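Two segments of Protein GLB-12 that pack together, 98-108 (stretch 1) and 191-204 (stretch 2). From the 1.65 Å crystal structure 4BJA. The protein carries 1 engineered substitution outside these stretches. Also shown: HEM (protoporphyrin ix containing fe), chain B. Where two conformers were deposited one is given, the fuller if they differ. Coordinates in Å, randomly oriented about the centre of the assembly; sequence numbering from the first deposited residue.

Stretch 1 98-108: EFMEQLTSMLG
Stretch 2, residues 191-204: VWKKFLNTVISQMT

How are the two backbones arranged? Both stretches are helical throughout, with phi/psi near -65/-43 and regular i to i+4 hydrogen bonds such as Leu103 N to Phe99 O (2.9 Å) and Val199 N to Phe195 O (2.9 Å); only Gly108 drifts, to -105/-17. The axes approach to 13.0 Å and their N-to-C directions differ by 115°, so the helices cross steeply. That spacing leaves room for large side chains between the backbones. In register, Met100 CA is 10.1 Å from Leu196 CA, Leu103 CA is 9.8 Å from Val199 CA, and Thr104 CA is 9.6 Å from Phe195 CA. No hydrogen bond links the stretches; 309 Å² of mostly apolar surface does the work.

What happens at the haem end, where stretch 1 begins? Glu98 lies out of reach, but Phe99 (chi1 t, chi2 -89°) points toward stretch 2. The edge of its ring meets Val199 (chi1 t), with Phe99 CZ 4.2 Å from Val199 CG1. Met203 (m, t, p) approaches obliquely, its SD 4.4 Å from Phe99 CZ and 5.4 Å from the ring centroid. Both residues also touch the haem: its CMB methyl lies over one face of the phenylalanine, 3.6 Å from Phe99 CE1, while Met203 CE is 3.6 Å from HEM C3B.

How does Met100 reach across if its CA-to-CB bond points sideways? Its chi1 and chi2 are both m and chi3 is -33°, which brings the terminal methyl to the edges of two rings: Met100 CE is 3.4 Å from Phe195 CE2 and 4.0 Å from Trp192 CZ3. Trp192 (chi1 -89°, chi2 92°) also starts sideways and brings its ring end nearer.

What holds Phe195 at the centre? With chi1 168° and chi2 57°, it points toward stretch 1 and sits as a knob among Met100, Leu103, Thr104 and Leu107, with more of its area covered by the other stretch than any other residue here. Leu103 (t, chi2 49°) uses one methyl for two contacts: Leu103 CD2 lies 3.6 Å from Phe195 CZ, at the ring edge, and 3.8 Å from Val199 CG2.

How do Thr104 and Leu107 complete the hole? Thr104 (chi1 p) donates from OG1 to Met100 O at 2.9 Å within its own helix, while its methyl serves the contact: Thr104 CG2 is 4.0 Å from Trp192 CH2 and 4.3 Å from Phe195 CE2. Leu107 (m, t) places CD1 3.5 Å from Phe195 CE1, obliquely to the ring.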

# COMPACT_ATOMS: atom_id res chain seq x y z
N GLU A 98 -13.91 -12.06 13.61
CA GLU A 98 -14.10 -12.93 12.41
C GLU A 98 -13.25 -12.43 11.24
O GLU A 98 -12.70 -13.23 10.47
CB GLU A 98 -15.57 -12.98 11.98
CG GLU A 98 -16.48 -13.70 12.98
CD GLU A 98 -17.96 -13.57 12.64
OE1 GLU A 98 -18.37 -12.55 12.03
OE2 GLU A 98 -18.72 -14.49 13.02
N PHE A 99 -13.16 -11.11 11.10
CA PHE A 99 -12.34 -10.49 10.05
C PHE A 99 -10.88 -10.86 10.23
O PHE A 99 -10.23 -11.22 9.24
CB PHE A 99 -12.56 -8.98 10.12
CG PHE A 99 -11.58 -8.15 9.33
CD1 PHE A 99 -10.38 -7.71 9.90
CD2 PHE A 99 -11.93 -7.71 8.05
CE1 PHE A 99 -9.52 -6.89 9.17
CE2 PHE A 99 -11.08 -6.87 7.34
CZ PHE A 99 -9.86 -6.47 7.89
N MET A 100 -10.36 -10.77 11.46
CA MET A 100 -8.96 -11.16 11.71
C MET A 100 -8.72 -12.66 11.54
O MET A 100 -7.68 -13.08 11.07
CB MET A 100 -8.53 -10.67 13.10
CG MET A 100 -8.45 -9.13 13.16
SD MET A 100 -7.13 -8.53 12.10
CE MET A 100 -6.03 -9.94 12.35
N GLU A 101 -9.70 -13.47 11.95
CA GLU A 101 -9.62 -14.92 11.82
C GLU A 101 -9.50 -15.27 10.32
O GLU A 101 -8.64 -16.05 9.90
CB GLU A 101 -10.89 -15.56 12.38
CG GLU A 101 -11.03 -17.05 12.10
CD GLU A 101 -9.90 -17.93 12.68
OE1 GLU A 101 -9.05 -17.51 13.52
OE2 GLU A 101 -9.88 -19.12 12.30
N GLN A 102 -10.37 -14.68 9.53
CA GLN A 102 -10.42 -15.01 8.09
C GLN A 102 -9.17 -14.48 7.41
O GLN A 102 -8.55 -15.16 6.54
CB GLN A 102 -11.57 -14.27 7.46
CG GLN A 102 -12.97 -14.66 7.74
CD GLN A 102 -13.89 -13.70 6.96
OE1 GLN A 102 -14.40 -12.71 7.50
NE2 GLN A 102 -14.00 -13.95 5.66
N LEU A 103 -8.82 -13.24 7.75
CA LEU A 103 -7.69 -12.58 7.07
C LEU A 103 -6.38 -13.35 7.38
O LEU A 103 -5.59 -13.63 6.46
CB LEU A 103 -7.61 -11.09 7.53
CG LEU A 103 -6.55 -10.18 7.00
CD1 LEU A 103 -6.46 -10.27 5.43
CD2 LEU A 103 -6.93 -8.76 7.49
N THR A 104 -6.16 -13.73 8.64
CA THR A 104 -4.91 -14.44 8.98
C THR A 104 -4.90 -15.83 8.34
O THR A 104 -3.86 -16.30 7.89
CB THR A 104 -4.63 -14.58 10.46
OG1 THR A 104 -5.73 -15.25 11.11
CG2 THR A 104 -4.35 -13.21 11.12
N SER A 105 -6.06 -16.46 8.27
CA SER A 105 -6.17 -17.79 7.60
C SER A 105 -5.87 -17.65 6.10
O SER A 105 -5.15 -18.47 5.52
CB SER A 105 -7.58 -18.37 7.81
OG SER A 105 -7.66 -19.66 7.19
N MET A 106 -6.45 -16.65 5.46
CA MET A 106 -6.24 -16.48 4.02
C MET A 106 -4.79 -16.22 3.75
O MET A 106 -4.25 -16.74 2.75
CB MET A 106 -7.12 -15.40 3.41
CG MET A 106 -8.61 -15.86 3.20
SD MET A 106 -9.54 -14.67 2.30
CE MET A 106 -9.79 -13.47 3.55
N LEU A 107 -4.14 -15.37 4.56
CA LEU A 107 -2.75 -15.00 4.35
C LEU A 107 -1.83 -16.16 4.66
O LEU A 107 -0.92 -16.45 3.88
CB LEU A 107 -2.36 -13.80 5.23
CG LEU A 107 -3.04 -12.50 4.76
CD1 LEU A 107 -2.74 -11.40 5.80
CD2 LEU A 107 -2.63 -12.05 3.34
N GLY A 108 -2.06 -16.83 5.78
CA GLY A 108 -1.03 -17.67 6.33
C GLY A 108 -1.29 -19.14 6.12
O GLY A 108 -0.38 -19.93 6.28
N VAL A 191 6.44 -8.21 12.29
CA VAL A 191 5.50 -8.76 11.33
C VAL A 191 4.08 -8.26 11.60
O VAL A 191 3.36 -7.86 10.67
CB VAL A 191 5.54 -10.31 11.27
CG1 VAL A 191 4.43 -10.81 10.43
CG2 VAL A 191 6.89 -10.77 10.69
N TRP A 192 3.67 -8.27 12.88
CA TRP A 192 2.33 -7.83 13.21
C TRP A 192 2.20 -6.34 12.95
O TRP A 192 1.14 -5.87 12.52
CB TRP A 192 1.96 -8.23 14.68
CG TRP A 192 1.36 -9.58 14.69
CD1 TRP A 192 2.01 -10.77 14.87
CD2 TRP A 192 -0.01 -9.91 14.44
NE1 TRP A 192 1.13 -11.82 14.77
CE2 TRP A 192 -0.13 -11.32 14.52
CE3 TRP A 192 -1.16 -9.15 14.20
CZ2 TRP A 192 -1.36 -11.97 14.34
CZ3 TRP A 192 -2.37 -9.80 14.03
CH2 TRP A 192 -2.46 -11.20 14.08
N LYS A 193 3.25 -5.57 13.21
CA LYS A 193 3.18 -4.14 12.85
C LYS A 193 3.02 -3.93 11.34
O LYS A 193 2.22 -3.11 10.93
CB LYS A 193 4.34 -3.33 13.41
CG LYS A 193 4.22 -3.17 14.94
CD LYS A 193 5.38 -2.34 15.49
CE LYS A 193 5.29 -2.18 17.00
NZ LYS A 193 6.57 -1.55 17.58
N LYS A 194 3.80 -4.67 10.53
CA LYS A 194 3.63 -4.51 9.06
C LYS A 194 2.24 -4.89 8.61
O LYS A 194 1.62 -4.18 7.82
CB LYS A 194 4.66 -5.33 8.30
CG LYS A 194 6.06 -4.74 8.47
CD LYS A 194 7.06 -5.50 7.55
CE LYS A 194 7.06 -7.02 7.73
NZ LYS A 194 7.96 -7.74 6.71
N PHE A 195 1.74 -6.00 9.16
CA PHE A 195 0.44 -6.48 8.83
C PHE A 195 -0.64 -5.46 9.22
O PHE A 195 -1.49 -5.06 8.40
CB PHE A 195 0.20 -7.86 9.52
CG PHE A 195 -1.23 -8.34 9.47
CD1 PHE A 195 -1.90 -8.49 8.24
CD2 PHE A 195 -1.93 -8.62 10.66
CE1 PHE A 195 -3.24 -8.91 8.17
CE2 PHE A 195 -3.27 -9.03 10.59
CZ PHE A 195 -3.93 -9.19 9.35
N LEU A 196 -0.64 -5.06 10.48
CA LEU A 196 -1.72 -4.20 10.97
C LEU A 196 -1.66 -2.81 10.31
O LEU A 196 -2.72 -2.19 10.04
CB LEU A 196 -1.66 -4.14 12.49
CG LEU A 196 -2.09 -5.44 13.18
CD1 LEU A 196 -1.90 -5.27 14.65
CD2 LEU A 196 -3.54 -5.77 12.91
N ASN A 197 -0.45 -2.30 10.05
CA ASN A 197 -0.32 -1.05 9.30
C ASN A 197 -0.84 -1.14 7.86
O ASN A 197 -1.42 -0.20 7.34
CB ASN A 197 1.12 -0.53 9.35
CG ASN A 197 1.40 0.11 10.72
OD1 ASN A 197 0.60 0.91 11.18
ND2 ASN A 197 2.50 -0.20 11.34
N THR A 198 -0.67 -2.31 7.26
CA THR A 198 -1.22 -2.52 5.92
C THR A 198 -2.75 -2.61 5.98
O THR A 198 -3.42 -2.11 5.08
CB THR A 198 -0.61 -3.78 5.26
OG1 THR A 198 0.82 -3.61 5.23
CG2 THR A 198 -1.11 -3.95 3.84
N VAL A 199 -3.30 -3.21 7.05
CA VAL A 199 -4.75 -3.19 7.19
C VAL A 199 -5.25 -1.75 7.31
O VAL A 199 -6.20 -1.33 6.63
CB VAL A 199 -5.20 -4.04 8.39
CG1 VAL A 199 -6.69 -3.82 8.64
CG2 VAL A 199 -4.86 -5.57 8.09
N ILE A 200 -4.57 -0.94 8.12
CA ILE A 200 -4.97 0.48 8.24
C ILE A 200 -4.91 1.17 6.88
O ILE A 200 -5.86 1.84 6.49
CB ILE A 200 -4.04 1.25 9.18
CG1 ILE A 200 -4.21 0.73 10.60
CG2 ILE A 200 -4.42 2.77 9.14
CD1 ILE A 200 -3.10 1.23 11.60
N SER A 201 -3.80 1.03 6.16
CA SER A 201 -3.68 1.79 4.91
C SER A 201 -4.75 1.36 3.89
O SER A 201 -5.33 2.23 3.23
CB SER A 201 -2.29 1.66 4.34
OG SER A 201 -2.12 0.37 3.85
N GLN A 202 -5.03 0.06 3.79
CA GLN A 202 -5.99 -0.39 2.77
C GLN A 202 -7.43 -0.09 3.15
O GLN A 202 -8.24 0.25 2.27
CB GLN A 202 -5.78 -1.87 2.47
CG GLN A 202 -4.38 -2.09 1.89
CD GLN A 202 -4.16 -1.20 0.66
OE1 GLN A 202 -4.81 -1.39 -0.36
NE2 GLN A 202 -3.27 -0.19 0.78
N MET A 203 -7.74 -0.14 4.45
CA MET A 203 -9.08 0.28 4.84
C MET A 203 -9.23 1.77 4.66
O MET A 203 -10.27 2.22 4.20
CB MET A 203 -9.42 -0.14 6.25
CG MET A 203 -9.60 -1.62 6.36
SD MET A 203 -9.92 -2.03 8.07
CE MET A 203 -11.61 -1.49 8.20
N THR A 204 -8.19 2.53 4.99
CA THR A 204 -8.27 3.96 4.83
C THR A 204 -8.46 4.36 3.36
O THR A 204 -9.31 5.22 3.05
CB THR A 204 -7.00 4.61 5.41
OG1 THR A 204 -6.96 4.36 6.82
CG2 THR A 204 -6.95 6.12 5.12
CHA HEM B . -19.09 -3.19 10.79
CHB HEM B . -14.42 -4.44 10.95
CHC HEM B . -13.28 -0.03 12.49
CHD HEM B . -17.96 0.93 13.08
C1A HEM B . -17.93 -3.87 10.65
C2A HEM B . -17.79 -5.19 10.05
C3A HEM B . -16.48 -5.50 10.11
C4A HEM B . -15.78 -4.42 10.75
CMA HEM B . -15.77 -6.80 9.62
CAA HEM B . -18.97 -6.01 9.43
CBA HEM B . -18.76 -6.25 7.93
CGA HEM B . -18.74 -4.94 7.28
O1A HEM B . -19.66 -4.12 7.56
O2A HEM B . -17.76 -4.72 6.52
C1B HEM B . -13.74 -3.32 11.32
C2B HEM B . -12.28 -3.19 11.30
C3B HEM B . -11.98 -1.99 11.71
C4B HEM B . -13.21 -1.31 12.02
CMB HEM B . -11.30 -4.28 10.84
CAB HEM B . -10.54 -1.43 11.79
CBB HEM B . -10.28 -0.42 12.58
C1C HEM B . -14.44 0.61 12.77
C2C HEM B . -14.54 1.95 13.30
C3C HEM B . -15.82 2.22 13.45
C4C HEM B . -16.59 1.06 13.07
CMC HEM B . -13.33 2.87 13.58
CAC HEM B . -16.37 3.56 14.00
CBC HEM B . -17.59 3.91 13.64
C1D HEM B . -18.68 -0.11 12.60
C2D HEM B . -20.09 -0.29 12.77
C3D HEM B . -20.43 -1.55 12.05
C4D HEM B . -19.19 -2.03 11.51
CMD HEM B . -21.09 0.62 13.52
CAD HEM B . -21.81 -2.22 11.95
CBD HEM B . -21.82 -3.37 12.97
CGD HEM B . -21.80 -2.94 14.44
O1D HEM B . -22.20 -1.81 14.79
O2D HEM B . -21.40 -3.77 15.27
NA HEM B . -16.68 -3.42 11.09
NB HEM B . -14.30 -2.14 11.78
NC HEM B . -15.72 0.11 12.64
ND HEM B . -18.17 -1.18 11.85
FE HEM B . -16.24 -1.68 11.85